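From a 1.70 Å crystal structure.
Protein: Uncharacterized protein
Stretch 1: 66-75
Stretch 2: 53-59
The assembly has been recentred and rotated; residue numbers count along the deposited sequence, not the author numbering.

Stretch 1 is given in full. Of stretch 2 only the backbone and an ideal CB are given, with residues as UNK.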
# COMPACT_ATOMS: atom_id res chain seq x y z
N ASP A 66 -3.15 4.12 17.58
CA ASP A 66 -4.07 3.10 17.12
C ASP A 66 -3.39 1.80 16.69
O ASP A 66 -4.01 1.00 15.98
CB ASP A 66 -4.91 3.61 15.94
CG ASP A 66 -6.34 3.13 16.00
OD1 ASP A 66 -6.84 2.86 17.11
OD2 ASP A 66 -6.97 2.98 14.92
N TYR A 67 -2.14 1.58 17.08
CA TYR A 67 -1.32 0.50 16.51
C TYR A 67 -0.71 -0.38 17.59
O TYR A 67 0.48 -0.73 17.53
CB TYR A 67 -0.26 1.08 15.59
CG TYR A 67 -0.92 1.88 14.48
CD1 TYR A 67 -1.45 1.24 13.37
CD2 TYR A 67 -1.05 3.26 14.58
CE1 TYR A 67 -2.09 1.95 12.37
CE2 TYR A 67 -1.68 3.98 13.58
CZ TYR A 67 -2.19 3.33 12.48
OH TYR A 67 -2.82 4.06 11.50
N GLY A 68 -1.52 -0.74 18.59
CA GLY A 68 -1.15 -1.80 19.52
C GLY A 68 0.23 -1.65 20.12
O GLY A 68 0.62 -0.59 20.64
N LYS A 69 1.00 -2.74 20.07
CA LYS A 69 2.31 -2.75 20.70
C LYS A 69 3.21 -1.65 20.15
O LYS A 69 4.00 -1.06 20.90
CB LYS A 69 2.96 -4.13 20.53
CG LYS A 69 3.39 -4.46 19.11
CD LYS A 69 4.03 -5.85 19.03
CE LYS A 69 4.30 -6.21 17.57
NZ LYS A 69 4.91 -7.58 17.41
N TYR A 70 3.12 -1.36 18.85
CA TYR A 70 3.93 -0.30 18.29
C TYR A 70 3.57 1.04 18.92
O TYR A 70 4.46 1.85 19.23
CB TYR A 70 3.77 -0.24 16.76
CG TYR A 70 4.24 -1.51 16.09
CD1 TYR A 70 5.59 -1.82 16.03
CD2 TYR A 70 3.34 -2.41 15.53
CE1 TYR A 70 6.04 -3.00 15.43
CE2 TYR A 70 3.78 -3.57 14.93
CZ TYR A 70 5.12 -3.86 14.88
OH TYR A 70 5.53 -5.04 14.29
N SER A 71 2.27 1.27 19.13
CA SER A 71 1.85 2.51 19.80
C SER A 71 2.31 2.57 21.25
O SER A 71 2.71 3.63 21.74
CB SER A 71 0.34 2.67 19.73
OG SER A 71 -0.06 2.92 18.40
N ARG A 72 2.23 1.46 21.98
CA ARG A 72 2.65 1.49 23.38
C ARG A 72 4.15 1.74 23.49
O ARG A 72 4.59 2.56 24.31
CB ARG A 72 2.21 0.19 24.07
CG ARG A 72 0.70 -0.02 23.98
CD ARG A 72 0.16 -1.11 24.90
NE ARG A 72 0.34 -2.45 24.34
CZ ARG A 72 -0.53 -3.06 23.54
NH1 ARG A 72 -1.66 -2.45 23.19
NH2 ARG A 72 -0.28 -4.28 23.09
N TRP A 73 4.94 1.07 22.64
CA TRP A 73 6.37 1.37 22.54
C TRP A 73 6.59 2.85 22.27
O TRP A 73 7.40 3.50 22.94
CB TRP A 73 7.04 0.56 21.43
CG TRP A 73 7.05 -0.92 21.57
CD1 TRP A 73 6.75 -1.66 22.68
CD2 TRP A 73 7.45 -1.86 20.56
NE1 TRP A 73 6.92 -3.00 22.42
CE2 TRP A 73 7.35 -3.15 21.12
CE3 TRP A 73 7.88 -1.74 19.23
CZ2 TRP A 73 7.65 -4.31 20.40
CZ3 TRP A 73 8.20 -2.89 18.51
CH2 TRP A 73 8.07 -4.16 19.10
N TRP A 74 5.89 3.41 21.27
CA TRP A 74 6.11 4.80 20.89
C TRP A 74 5.76 5.75 22.03
O TRP A 74 6.48 6.72 22.29
CB TRP A 74 5.30 5.13 19.64
CG TRP A 74 5.17 6.58 19.31
CD1 TRP A 74 6.10 7.40 18.72
CD2 TRP A 74 4.03 7.41 19.58
NE1 TRP A 74 5.58 8.67 18.58
CE2 TRP A 74 4.32 8.70 19.12
CE3 TRP A 74 2.78 7.16 20.17
CZ2 TRP A 74 3.41 9.77 19.23
CZ3 TRP A 74 1.87 8.22 20.28
CH2 TRP A 74 2.20 9.50 19.80
N ALA A 75 4.67 5.46 22.74
CA ALA A 75 4.18 6.34 23.80
C ALA A 75 5.13 6.36 24.99
O ALA A 75 5.15 7.34 25.75
CB ALA A 75 2.79 5.91 24.26
N UNK A 53 8.28 6.03 12.31
CA UNK A 53 7.02 6.05 11.57
C UNK A 53 5.94 6.74 12.38
O UNK A 53 5.22 7.63 11.88
CB UNK A 53 6.58 4.63 11.21
N UNK A 54 5.79 6.35 13.65
CA UNK A 54 4.68 6.87 14.45
C UNK A 54 4.89 8.33 14.81
O UNK A 54 3.91 9.06 14.97
CB UNK A 54 4.51 6.04 15.72
N UNK A 55 6.13 8.78 14.94
CA UNK A 55 6.34 10.21 15.11
C UNK A 55 5.86 10.98 13.87
O UNK A 55 5.25 12.04 14.00
CB UNK A 55 7.82 10.50 15.38
N UNK A 56 6.08 10.44 12.67
CA UNK A 56 5.57 11.12 11.48
C UNK A 56 4.05 11.05 11.39
O UNK A 56 3.40 12.00 10.91
CB UNK A 56 6.19 10.51 10.22
N UNK A 57 3.46 9.93 11.83
CA UNK A 57 2.01 9.82 11.88
C UNK A 57 1.43 10.87 12.82
O UNK A 57 0.49 11.60 12.47
CB UNK A 57 1.59 8.42 12.32
N UNK A 58 2.02 10.99 14.02
CA UNK A 58 1.57 11.98 15.00
C UNK A 58 1.74 13.39 14.46
O UNK A 58 0.83 14.23 14.58
CB UNK A 58 2.34 11.82 16.31
N UNK A 59 2.89 13.67 13.85
CA UNK A 59 3.17 15.00 13.32
C UNK A 59 2.18 15.42 12.25
O UNK A 59 1.93 16.62 12.07
CB UNK A 59 4.59 15.05 12.75

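All seven positions of stretch 2 have helical backbone angles, and the segment crosses the helix of stretch 1 at 83° between N-to-C directions. The helices cross nearly at right angles. Contacts within 4.5 Å come from positions 54, 55 and 58.

Position 53: CA-to-CB points sideways, and no atom of stretch 1 lies within 5.5 Å of the ideal CB. Stretch 1 sets no demand, and many residues would fit. The residue is Ile-53, which makes no contact here.

Position 54: CA-to-CB points toward stretch 1. The ideal CB lies 3.7 Å from Trp-74 CD1. Beyond it is a hollow lined by the ring of Tyr-67, the CB of Tyr-70 and the backbone at Tyr-70 O and Ser-71 N. The Tyr-70 carbonyl already accepts the helix bond from Trp-74 N, so an apolar side chain of medium size is expected. Leu, Met or Ile would be reasonable. It is Leu-54, with chi1 m and chi2 t. Its CB sits over the face of the Trp-74 five-membered ring, 3.9 Å from the centroid, in a CH-pi contact. The two methyls spread into the hollow: Leu-54 CD1 is 3.9 Å from Tyr-70 CB, and Leu-54 CD2 is 3.8 Å from Tyr-67 CD2. Leu-54 CD1 also packs 3.4 Å from Tyr-70 O.

Position 55: CA-to-CB points sideways, but the ideal CB is 4.3 Å from Trp-74 NE1. That indole nitrogen is a donor without a partner in its own stretch. A short side chain with an acceptor would suit: Asn, Asp, Ser or Thr, perhaps Gln or Glu if folded back. It is Asn-55. Its end comes nearer than its CB direction suggests, and Asn-55 OD1 accepts a hydrogen bond from Trp-74 NE1 at 2.7 Å, with an N-H...acceptor angle of 160°. The bond lies at the ring edge, where the indole N-H points.

Position 56: out of reach of stretch 1, which leaves the choice open. It is Asp-56; its carboxylate is hydrogen-bonded elsewhere in the structure.

Position 57: CA-to-CB points toward stretch 1, but nothing lies within 5.5 Å of the ideal CB. A larger apolar side chain could narrow the gap. It is Ile-57; its CG2 comes to 4.8 Å from Tyr-67 CE2, just beyond contact.

Position 58: CA-to-CB points toward stretch 1, and the ideal CB is 3.7 Å from Trp-74 CZ2. A flat or apolar group could lie against the indole. It is His-58, chi1 t. Trp-74 CH2 lies over its ring face, 3.6 Å from His-58 ND1. The ring planes meet obliquely, at 54°.

Position 59: CA-to-CB is out of reach of stretch 1, and nothing there restricts the side chain. It is Ala-59, which makes no contact.

Stretch 2 53-59: ILNDIHA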
# COMPACT_ATOMS: atom_id res chain seq x y z
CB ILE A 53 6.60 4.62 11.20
CG1 ILE A 53 7.57 4.03 10.17
CG2 ILE A 53 5.19 4.62 10.64
CD1 ILE A 53 7.46 2.50 10.08
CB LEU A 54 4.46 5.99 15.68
CG LEU A 54 3.82 4.64 15.30
CD1 LEU A 54 3.76 3.69 16.49
CD2 LEU A 54 2.41 4.86 14.73
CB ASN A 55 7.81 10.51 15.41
CG ASN A 55 8.14 10.33 16.89
OD1 ASN A 55 7.32 10.58 17.78
ND2 ASN A 55 9.37 9.91 17.16
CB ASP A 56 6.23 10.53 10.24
CG ASP A 56 7.70 10.88 10.15
OD1 ASP A 56 8.13 11.84 10.86
OD2 ASP A 56 8.42 10.20 9.41
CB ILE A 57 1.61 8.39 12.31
CG1 ILE A 57 2.03 7.37 11.25
CG2 ILE A 57 0.12 8.30 12.62
CD1 ILE A 57 1.51 7.69 9.85
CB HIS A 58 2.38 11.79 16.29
CG HIS A 58 1.92 12.63 17.44
ND1 HIS A 58 0.75 12.37 18.13
CD2 HIS A 58 2.50 13.69 18.06
CE1 HIS A 58 0.63 13.24 19.12
NE2 HIS A 58 1.66 14.06 19.08
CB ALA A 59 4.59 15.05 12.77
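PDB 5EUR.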